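PDB 4CXP: endonuclease 2 from Arabidopsis thaliana, which cuts RNA and single-stranded DNA, and double-stranded DNA less well, into 5'-phosphorylated products with the help of divalent metal ions. Local coordinates for residues Pro56-Ile60 against Arg83-Ala88; Tyr92-Leu96 against Ala114-Val118; Ser67-Asn71 against Asp207-Ser211. All coordinates share one frame; numbering follows the deposited sequence.

Contact 1 of 3, residues Pro56-Ile60 against Arg83-Ala88. With ZN (zinc ion), chain E; NAG (2-acetamido-2-deoxy-beta-D-glucopyranose), chain B; NAG (2-acetamido-2-deoxy-beta-D-glucopyranose), chain C.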
loop_
_atom_site.group_PDB
_atom_site.type_symbol
_atom_site.label_atom_id
_atom_site.label_comp_id
_atom_site.label_asym_id
_atom_site.label_seq_id
_atom_site.Cartn_x
_atom_site.Cartn_y
_atom_site.Cartn_z
ATOM N N PRO A 56 -9.736 -11.166 1.469
ATOM C CA PRO A 56 -8.594 -11.615 0.636
ATOM C C PRO A 56 -8.106 -10.560 -0.355
ATOM O O PRO A 56 -7.038 -10.717 -0.949
ATOM C CB PRO A 56 -9.141 -12.839 -0.103
ATOM C CG PRO A 56 -10.232 -13.326 0.822
ATOM C CD PRO A 56 -10.898 -12.057 1.284
ATOM N N LEU A 57 -8.872 -9.484 -0.531
ATOM C CA LEU A 57 -8.533 -8.447 -1.486
ATOM C C LEU A 57 -7.421 -7.532 -1.013
ATOM O O LEU A 57 -6.993 -6.668 -1.774
ATOM C CB LEU A 57 -9.782 -7.615 -1.822
ATOM C CG LEU A 57 -10.975 -8.406 -2.368
ATOM C CD1 LEU A 57 -12.093 -7.439 -2.723
ATOM C CD2 LEU A 57 -10.629 -9.297 -3.556
ATOM N N HIS A 58 -6.937 -7.703 0.222
ATOM C CA HIS A 58 -5.875 -6.840 0.741
ATOM C C HIS A 58 -4.479 -7.334 0.399
ATOM O O HIS A 58 -3.513 -6.600 0.615
ATOM C CB HIS A 58 -5.991 -6.689 2.259
ATOM C CG HIS A 58 -7.217 -5.948 2.678
ATOM N ND1 HIS A 58 -7.173 -4.722 3.290
ATOM C CD2 HIS A 58 -8.526 -6.256 2.506
ATOM C CE1 HIS A 58 -8.416 -4.311 3.486
ATOM N NE2 HIS A 58 -9.256 -5.221 3.019
ATOM N N TYR A 59 -4.329 -8.555 -0.118
ATOM C CA TYR A 59 -3.005 -9.133 -0.267
ATOM C C TYR A 59 -2.965 -10.096 -1.443
ATOM O O TYR A 59 -3.977 -10.349 -2.113
ATOM C CB TYR A 59 -2.570 -9.806 1.064
ATOM C CG TYR A 59 -3.538 -10.879 1.500
ATOM C CD1 TYR A 59 -3.478 -12.174 0.972
ATOM C CD2 TYR A 59 -4.546 -10.600 2.407
ATOM C CE1 TYR A 59 -4.393 -13.139 1.357
ATOM C CE2 TYR A 59 -5.460 -11.562 2.778
ATOM C CZ TYR A 59 -5.381 -12.833 2.256
ATOM O OH TYR A 59 -6.307 -13.778 2.631
ATOM N N ILE A 60 -1.762 -10.629 -1.682
ATOM C CA ILE A 60 -1.493 -11.707 -2.630
ATOM C C ILE A 60 -0.632 -12.723 -1.897
ATOM O O ILE A 60 0.382 -12.357 -1.307
ATOM C CB ILE A 60 -0.732 -11.224 -3.875
ATOM C CG1 ILE A 60 -1.577 -10.247 -4.669
ATOM C CG2 ILE A 60 -0.336 -12.394 -4.739
ATOM C CD1 ILE A 60 -0.827 -9.402 -5.663
ATOM N N ARG A 83 -9.340 -12.768 -6.986
ATOM C CA ARG A 83 -9.620 -12.344 -5.630
ATOM C C ARG A 83 -8.327 -12.166 -4.826
ATOM O O ARG A 83 -7.983 -12.949 -3.946
ATOM C CB ARG A 83 -10.640 -13.259 -4.975
ATOM C CG ARG A 83 -11.930 -13.333 -5.814
ATOM C CD ARG A 83 -13.150 -13.644 -4.996
ATOM N NE ARG A 83 -13.457 -12.566 -4.071
ATOM C CZ ARG A 83 -14.125 -11.452 -4.376
ATOM N NH1 ARG A 83 -14.591 -11.226 -5.592
ATOM N NH2 ARG A 83 -14.370 -10.566 -3.431
ATOM N N CYS A 84 -7.647 -11.077 -5.161
ATOM C CA CYS A 84 -6.423 -10.646 -4.511
ATOM C C CYS A 84 -6.323 -9.132 -4.713
ATOM O O CYS A 84 -7.126 -8.546 -5.435
ATOM C CB CYS A 84 -5.200 -11.365 -5.090
ATOM S SG CYS A 84 -4.529 -10.667 -6.626
ATOM N N VAL A 85 -5.333 -8.491 -4.104
ATOM C CA VAL A 85 -5.259 -7.036 -4.181
ATOM C C VAL A 85 -5.083 -6.518 -5.612
ATOM O O VAL A 85 -5.594 -5.451 -5.930
ATOM C CB VAL A 85 -4.200 -6.492 -3.188
ATOM C CG1 VAL A 85 -2.774 -6.863 -3.553
ATOM C CG2 VAL A 85 -4.353 -5.007 -2.989
ATOM N N ALA A 86 -4.338 -7.228 -6.463
ATOM C CA ALA A 86 -4.234 -6.809 -7.865
ATOM C C ALA A 86 -5.597 -6.850 -8.564
ATOM O O ALA A 86 -5.980 -5.919 -9.267
ATOM C CB ALA A 86 -3.213 -7.651 -8.633
ATOM N N GLY A 87 -6.316 -7.955 -8.405
ATOM C CA GLY A 87 -7.641 -8.084 -8.977
ATOM C C GLY A 87 -8.611 -7.040 -8.451
ATOM O O GLY A 87 -9.442 -6.524 -9.197
ATOM N N ALA A 88 -8.492 -6.700 -7.175
ATOM C CA ALA A 88 -9.331 -5.662 -6.586
ATOM C C ALA A 88 -9.027 -4.304 -7.210
ATOM O O ALA A 88 -9.934 -3.530 -7.500
ATOM C CB ALA A 88 -9.150 -5.615 -5.089
HETATM ZN ZN ZN E . -5.578 -3.532 4.212
HETATM C C1 NAG B . -15.569 -5.824 -7.176
HETATM C C2 NAG B . -15.270 -7.063 -6.280
HETATM C C3 NAG B . -16.584 -7.741 -5.917
HETATM C C4 NAG B . -17.532 -6.718 -5.294
HETATM C C5 NAG B . -17.607 -5.437 -6.126
HETATM C C6 NAG B . -18.319 -4.314 -5.396
HETATM C C7 NAG B . -13.033 -7.959 -6.794
HETATM C C8 NAG B . -12.232 -9.019 -7.471
HETATM N N2 NAG B . -14.365 -8.039 -6.884
HETATM O O3 NAG B . -16.332 -8.859 -5.055
HETATM O O4 NAG B . -18.869 -7.176 -5.224
HETATM O O5 NAG B . -16.336 -4.922 -6.471
HETATM O O6 NAG B . -17.678 -4.090 -4.155
HETATM O O7 NAG B . -12.479 -7.034 -6.186
HETATM C C1 NAG C . -19.236 -7.930 -4.099
HETATM C C2 NAG C . -20.754 -7.795 -3.907
HETATM C C3 NAG C . -21.214 -8.661 -2.750
HETATM C C4 NAG C . -20.737 -10.090 -2.941
HETATM C C5 NAG C . -19.240 -10.123 -3.249
HETATM C C6 NAG C . -18.746 -11.520 -3.582
HETATM C C7 NAG C . -21.686 -5.668 -4.662
HETATM C C8 NAG C . -22.146 -4.290 -4.288
HETATM N N2 NAG C . -21.189 -6.420 -3.684
HETATM O O3 NAG C . -22.623 -8.611 -2.640
HETATM O O4 NAG C . -21.006 -10.774 -1.723
HETATM O O5 NAG C . -18.944 -9.292 -4.349
HETATM O O6 NAG C . -17.391 -11.478 -3.969
HETATM O O7 NAG C . -21.766 -6.048 -5.829
HETATM O O HOH W 1 -6.041 -13.212 -1.939
#

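Contact 2 of 3, residues Tyr92-Leu96 against Ala114-Val118. With NAG (2-acetamido-2-deoxy-beta-D-glucopyranose), chain B.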
loop_
_atom_site.group_PDB
_atom_site.type_symbol
_atom_site.label_atom_id
_atom_site.label_comp_id
_atom_site.label_asym_id
_atom_site.label_seq_id
_atom_site.Cartn_x
_atom_site.Cartn_y
_atom_site.Cartn_z
ATOM N N TYR A 92 -11.987 -2.064 -8.979
ATOM C CA TYR A 92 -12.458 -0.774 -8.511
ATOM C C TYR A 92 -12.030 0.360 -9.426
ATOM O O TYR A 92 -12.771 1.342 -9.569
ATOM C CB TYR A 92 -12.091 -0.576 -7.031
ATOM C CG TYR A 92 -12.830 -1.547 -6.137
ATOM C CD1 TYR A 92 -14.198 -1.449 -5.993
ATOM C CD2 TYR A 92 -12.189 -2.589 -5.489
ATOM C CE1 TYR A 92 -14.901 -2.361 -5.230
ATOM C CE2 TYR A 92 -12.884 -3.505 -4.727
ATOM C CZ TYR A 92 -14.242 -3.384 -4.595
ATOM O OH TYR A 92 -14.909 -4.316 -3.848
ATOM N N THR A 93 -10.879 0.242 -10.102
ATOM C CA THR A 93 -10.514 1.228 -11.093
ATOM C C THR A 93 -11.528 1.226 -12.268
ATOM O O THR A 93 -11.956 2.265 -12.752
ATOM C CB THR A 93 -9.037 1.083 -11.547
ATOM O OG1 THR A 93 -8.770 -0.183 -12.067
ATOM C CG2 THR A 93 -8.073 1.349 -10.449
ATOM N N THR A 94 -11.911 0.031 -12.696
ATOM C CA THR A 94 -12.896 -0.091 -13.764
ATOM C C THR A 94 -14.208 0.561 -13.348
ATOM O O THR A 94 -14.801 1.286 -14.121
ATOM C CB THR A 94 -13.098 -1.551 -14.168
ATOM O OG1 THR A 94 -11.891 -2.002 -14.781
ATOM C CG2 THR A 94 -14.241 -1.704 -15.150
ATOM N N GLN A 95 -14.655 0.319 -12.121
ATOM C CA GLN A 95 -15.884 0.939 -11.646
ATOM C C GLN A 95 -15.804 2.465 -11.707
ATOM O O GLN A 95 -16.755 3.126 -12.128
ATOM C CB GLN A 95 -16.198 0.488 -10.228
ATOM C CG GLN A 95 -16.541 -0.979 -10.122
ATOM C CD GLN A 95 -16.694 -1.429 -8.697
ATOM O OE1 GLN A 95 -17.035 -0.642 -7.819
ATOM N NE2 GLN A 95 -16.421 -2.706 -8.453
ATOM N N LEU A 96 -14.674 3.034 -11.282
ATOM C CA LEU A 96 -14.567 4.486 -11.239
ATOM C C LEU A 96 -14.537 5.133 -12.619
ATOM O O LEU A 96 -14.860 6.297 -12.747
ATOM C CB LEU A 96 -13.340 4.889 -10.429
ATOM C CG LEU A 96 -13.488 4.662 -8.931
ATOM C CD1 LEU A 96 -12.136 4.742 -8.260
ATOM C CD2 LEU A 96 -14.458 5.637 -8.275
ATOM N N ALA A 114 -15.829 2.457 -4.088
ATOM C CA ALA A 114 -14.784 2.134 -5.053
ATOM C C ALA A 114 -13.558 3.029 -4.845
ATOM O O ALA A 114 -12.428 2.546 -4.914
ATOM C CB ALA A 114 -15.285 2.258 -6.479
ATOM N N LEU A 115 -13.777 4.318 -4.593
ATOM C CA LEU A 115 -12.668 5.238 -4.331
ATOM C C LEU A 115 -11.894 4.812 -3.088
ATOM O O LEU A 115 -10.659 4.807 -3.084
ATOM C CB LEU A 115 -13.205 6.668 -4.178
ATOM C CG LEU A 115 -12.151 7.697 -3.781
ATOM C CD1 LEU A 115 -11.023 7.823 -4.818
ATOM C CD2 LEU A 115 -12.824 9.036 -3.521
ATOM N N LEU A 116 -12.609 4.484 -2.020
ATOM C CA LEU A 116 -11.959 4.126 -0.773
ATOM C C LEU A 116 -11.222 2.799 -0.880
ATOM O O LEU A 116 -10.144 2.635 -0.301
ATOM C CB LEU A 116 -12.974 4.121 0.376
ATOM C CG LEU A 116 -13.672 5.460 0.639
ATOM C CD1 LEU A 116 -14.593 5.326 1.828
ATOM C CD2 LEU A 116 -12.676 6.602 0.854
ATOM N N PHE A 117 -11.788 1.858 -1.618
ATOM C CA PHE A 117 -11.113 0.595 -1.863
ATOM C C PHE A 117 -9.863 0.795 -2.726
ATOM O O PHE A 117 -8.805 0.291 -2.390
ATOM C CB PHE A 117 -12.051 -0.409 -2.550
ATOM C CG PHE A 117 -12.994 -1.149 -1.632
ATOM C CD1 PHE A 117 -12.528 -1.831 -0.516
ATOM C CD2 PHE A 117 -14.355 -1.225 -1.934
ATOM C CE1 PHE A 117 -13.384 -2.574 0.273
ATOM C CE2 PHE A 117 -15.214 -1.964 -1.144
ATOM C CZ PHE A 117 -14.736 -2.639 -0.043
ATOM N N VAL A 118 -9.963 1.522 -3.835
ATOM C CA VAL A 118 -8.797 1.626 -4.661
ATOM C C VAL A 118 -7.677 2.395 -3.925
ATOM O O VAL A 118 -6.502 2.061 -4.084
ATOM C CB VAL A 118 -9.177 2.159 -6.047
ATOM C CG1 VAL A 118 -9.275 3.667 -6.045
ATOM C CG2 VAL A 118 -8.197 1.658 -7.075
HETATM C C1 NAG B . -15.569 -5.824 -7.176
HETATM C C2 NAG B . -15.270 -7.063 -6.280
HETATM C C3 NAG B . -16.584 -7.741 -5.917
HETATM C C4 NAG B . -17.532 -6.718 -5.294
HETATM C C5 NAG B . -17.607 -5.437 -6.126
HETATM C C6 NAG B . -18.319 -4.314 -5.396
HETATM C C7 NAG B . -13.033 -7.959 -6.794
HETATM C C8 NAG B . -12.232 -9.019 -7.471
HETATM N N2 NAG B . -14.365 -8.039 -6.884
HETATM O O3 NAG B . -16.332 -8.859 -5.055
HETATM O O4 NAG B . -18.869 -7.176 -5.224
HETATM O O5 NAG B . -16.336 -4.922 -6.471
HETATM O O6 NAG B . -17.678 -4.090 -4.155
HETATM O O7 NAG B . -12.479 -7.034 -6.186
#

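Contact 3 of 3, residues Ser67-Asn71 against Asp207-Ser211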
loop_
_atom_site.group_PDB
_atom_site.type_symbol
_atom_site.label_atom_id
_atom_site.label_comp_id
_atom_site.label_asym_id
_atom_site.label_seq_id
_atom_site.Cartn_x
_atom_site.Cartn_y
_atom_site.Cartn_z
ATOM N N SER A 67 8.874 -14.466 -7.116
ATOM C CA SER A 67 8.107 -14.156 -8.301
ATOM C C SER A 67 6.624 -13.989 -8.007
ATOM O O SER A 67 6.068 -14.576 -7.076
ATOM C CB SER A 67 8.343 -15.206 -9.358
ATOM O OG SER A 67 7.680 -16.359 -9.026
ATOM N N TYR A 68 5.998 -13.181 -8.849
ATOM C CA TYR A 68 4.560 -12.994 -8.854
ATOM C C TYR A 68 4.073 -13.072 -10.295
ATOM O O TYR A 68 4.663 -12.471 -11.183
ATOM C CB TYR A 68 4.174 -11.629 -8.279
ATOM C CG TYR A 68 2.770 -11.223 -8.640
ATOM C CD1 TYR A 68 1.677 -11.805 -8.019
ATOM C CD2 TYR A 68 2.527 -10.303 -9.648
ATOM C CE1 TYR A 68 0.379 -11.482 -8.388
ATOM C CE2 TYR A 68 1.240 -9.961 -10.013
ATOM C CZ TYR A 68 0.164 -10.545 -9.381
ATOM O OH TYR A 68 -1.132 -10.193 -9.715
ATOM N N GLN A 69 2.995 -13.817 -10.501
ATOM C CA GLN A 69 2.283 -13.843 -11.772
ATOM C C GLN A 69 0.792 -13.822 -11.481
ATOM O O GLN A 69 0.308 -14.622 -10.682
ATOM C CB GLN A 69 2.620 -15.092 -12.597
ATOM C CG GLN A 69 4.085 -15.215 -12.965
ATOM C CD GLN A 69 4.411 -16.438 -13.790
ATOM O OE1 GLN A 69 5.326 -16.415 -14.627
ATOM N NE2 GLN A 69 3.689 -17.515 -13.553
ATOM N N TYR A 70 0.064 -12.920 -12.134
ATOM C CA TYR A 70 -1.371 -12.780 -11.893
ATOM C C TYR A 70 -2.113 -14.103 -12.052
ATOM O O TYR A 70 -2.875 -14.520 -11.184
ATOM C CB TYR A 70 -1.968 -11.729 -12.824
ATOM C CG TYR A 70 -3.440 -11.458 -12.594
ATOM C CD1 TYR A 70 -4.418 -12.261 -13.166
ATOM C CD2 TYR A 70 -3.849 -10.400 -11.804
ATOM C CE1 TYR A 70 -5.765 -12.019 -12.944
ATOM C CE2 TYR A 70 -5.188 -10.150 -11.584
ATOM C CZ TYR A 70 -6.136 -10.957 -12.146
ATOM O OH TYR A 70 -7.478 -10.698 -11.932
ATOM N N ASN A 71 -1.927 -14.766 -13.178
ATOM C CA ASN A 71 -2.731 -15.962 -13.398
ATOM C C ASN A 71 -2.442 -17.055 -12.376
ATOM O O ASN A 71 -3.358 -17.769 -11.964
ATOM C CB ASN A 71 -2.606 -16.469 -14.838
ATOM C CG ASN A 71 -3.264 -15.534 -15.835
ATOM O OD1 ASN A 71 -4.258 -14.869 -15.531
ATOM N ND2 ASN A 71 -2.731 -15.504 -17.047
ATOM N N ASP A 207 0.060 -5.288 -11.427
ATOM C CA ASP A 207 0.970 -6.419 -11.472
ATOM C C ASP A 207 2.431 -5.967 -11.423
ATOM O O ASP A 207 3.297 -6.681 -10.902
ATOM C CB ASP A 207 0.673 -7.296 -12.686
ATOM C CG ASP A 207 -0.730 -7.914 -12.631
ATOM O OD1 ASP A 207 -1.232 -8.184 -11.524
ATOM O OD2 ASP A 207 -1.362 -8.094 -13.693
ATOM N N ILE A 208 2.714 -4.783 -11.958
ATOM C CA ILE A 208 4.046 -4.195 -11.882
ATOM C C ILE A 208 4.440 -4.012 -10.412
ATOM O O ILE A 208 5.557 -4.315 -9.982
ATOM C CB ILE A 208 4.062 -2.819 -12.622
ATOM C CG1 ILE A 208 3.733 -2.995 -14.113
ATOM C CG2 ILE A 208 5.392 -2.102 -12.425
ATOM C CD1 ILE A 208 4.666 -3.915 -14.865
ATOM N N TYR A 209 3.507 -3.472 -9.644
ATOM C CA TYR A 209 3.753 -3.097 -8.273
ATOM C C TYR A 209 3.907 -4.323 -7.389
ATOM O O TYR A 209 4.760 -4.374 -6.500
ATOM C CB TYR A 209 2.648 -2.179 -7.740
ATOM C CG TYR A 209 2.191 -1.101 -8.713
ATOM C CD1 TYR A 209 3.033 -0.587 -9.690
ATOM C CD2 TYR A 209 0.910 -0.607 -8.654
ATOM C CE1 TYR A 209 2.610 0.354 -10.604
ATOM C CE2 TYR A 209 0.470 0.361 -9.559
ATOM C CZ TYR A 209 1.337 0.835 -10.522
ATOM O OH TYR A 209 0.921 1.797 -11.424
ATOM N N ALA A 210 3.089 -5.335 -7.652
ATOM C CA ALA A 210 3.183 -6.582 -6.929
ATOM C C ALA A 210 4.489 -7.306 -7.184
ATOM O O ALA A 210 5.094 -7.858 -6.280
ATOM C CB ALA A 210 1.994 -7.477 -7.255
ATOM N N SER A 211 4.943 -7.305 -8.436
ATOM C CA SER A 211 6.216 -7.960 -8.771
ATOM C C SER A 211 7.393 -7.304 -8.073
ATOM O O SER A 211 8.280 -7.998 -7.574
ATOM C CB SER A 211 6.408 -7.998 -10.282
ATOM O OG SER A 211 5.566 -8.953 -10.852
HETATM O O HOH W 2 7.794 -11.627 -10.676
#

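Contact 1 of 3, residues Pro56-Ile60 against Arg83-Ala88
The carbonyl oxygen of Y59 accepts the backbone N-H of V85, with V85 N 3.0 Å from Y59 O and 154° at the hydrogen. The donor stands 50° out of the carbonyl plane. V85 opens helix 85-96, C84 being its N-cap, and V85 CA also turns its hydrogen to L57 O, at 3.0 Å from CA to O. A water donates to both P56 O and R83 O, bridging the two segments.

L57 carries the apolar half. With CG beside the backbone N (chi1 -57°), its CD2 reaches over one face of the R83 guanidinium, toward the rim, while L57 CB rests 3.9 Å from A88 CB. At the guanidinium edge, NH1 and NH2 of R83 both donate to O3 of the first sugar of the N91 glycan, NH1 at 3.0 Å and NH2 at 3.1 Å; NH2 also binds W53 O. Further along, I60 CG1 lies 3.8 Å from V85 CG1, next to C84, which is disulfide-bonded to C74.

CB of H58 leaves the backbone on the side away from residues 83-88, and H58 ND1 binds zinc at 2.2 Å beside D45, H120 and D124. One short piece of chain thus gives a ligand to the metal and flanking carbonyls to a helix start, while O3 at the edge and W53 O engage N-H groups of R83 and are likely to fix the rotation of its guanidinium, with L57 over one face.

Contact 2 of 3, residues Tyr92-Leu96 against Ala114-Val118
Y92 and F117 form an offset stack, their ring centroids 4.6 Å apart and the planes inclined at 26°. The overlap is close at one rim, where F117 CD2 comes within 3.4 Å of Y92 CZ, over the face of the tyrosine. F117 CB takes the middle of that face: it sits 3.8 Å from the Y92 ring centroid, only 16° off the ring normal, a CH-pi contact. F117 can lay both CB and the CD2 side of its ring over the Y92 face because its CG stays beside the backbone N, anti to the carbonyl carbon. Below the stack A114, small enough to let the backbones approach, brings its CA and CB to Y92 CD1.

Helices 85-96 and 111-124 run here as a roughly antiparallel pair, inclined at 145° and with 9.0 Å between the axes of the two short segments; they belong to the largely helical fold of the type I nucleases. W43 meets the F117 ring edge-to-face and F121 packs on both aromatics, extending the aromatic cluster, whereas I261 of helix 233-262 borders T93 and L96.

L96 adds ordinary van der Waals packing. Its CG lies 3.9 Å from A114 CB, and its CD1 touches CG1 in one of the two conformers of V118.

Against this tight carbon packing stands the glycan side, where polar bonds replace carbon contacts. Y92 OH shares a hydrogen bond with O6 of the N-acetylglucosamine on N91 at 2.8 Å, O6 lying in the plane of the ring. Q95, extended beyond CG, donates from NE2 to the sugar's ring oxygen O5 at 3.0 Å and also to N91 OD1, while its OE1 turns to the methyl of A114.

Contact 3 of 3, residues Ser67-Asn71 against Asp207-Ser211
Y68 reaches across to helix 206-221 and meets A210, S211 and D207 in turn along its length. Its CB has S211 OG, taken from one of two conformers of that serine, as a loose neighbour. CG, anti to the backbone N (chi1 163°) and thereby swung toward the helix, has A210 CB at 4.1 Å. At CD2 the ring is approached from two directions: the same S211 OG lies in the ring plane at 3.5 Å, and A210 CB stands over the face at 3.7 Å, close enough to the ring normal to count as CH-pi. CE2 comes to 3.4 Å from D207 OD1. At the tip, Y68 OH donates to D207 OD1 at 2.7 Å, meeting that oxygen from 42° above the carboxylate plane.

On the other face of the Y68 ring sits Y70 N, from its own segment, so the ring is sandwiched between that amide and A210. D207 OD1 also touches the edge of the Y70 ring, 3.4 Å from Y70 CD2, and D207 OD2 is hydrogen-bonded to Y90 OH; two phenol groups on one carboxylate are likely to favour its charged form. A phenylalanine in place of Y68 would probably leave D207 OD1 without its hydroxyl donor. A water accepts from Y68 N and links only weakly to S211 OG.

Residues 67-71 probably belong to the substrate-binding surface, as in related nucleases. There the Y68 ring rests between the start of helix 70-73 and helix 206-221, with I60 of strand 60-62 and A86 of helix 85-96 on the same side as A210, toward CE1 and the hydroxyl.

How the contacts relate
Contact 1 lies between the other two. Its centre is 13 Å from that of contact 2, farther along helix 85-96, and the two share the first sugar of the N91 glycan, which bridges R83, just before that helix, and the helix's later turns. Contact 3, centred 11 Å from contact 1, touches it directly: A86 CB lies 3.5 Å from Y68 OH, and I60 CD1 3.6 Å from Y68 CE1. Contacts 2 and 3 stay apart, about 9 Å between nearest atoms. The metal site enters through contact 1 alone, where the H58 side chain is about 3 Å from a bound sulfate and about 6 Å from a second zinc.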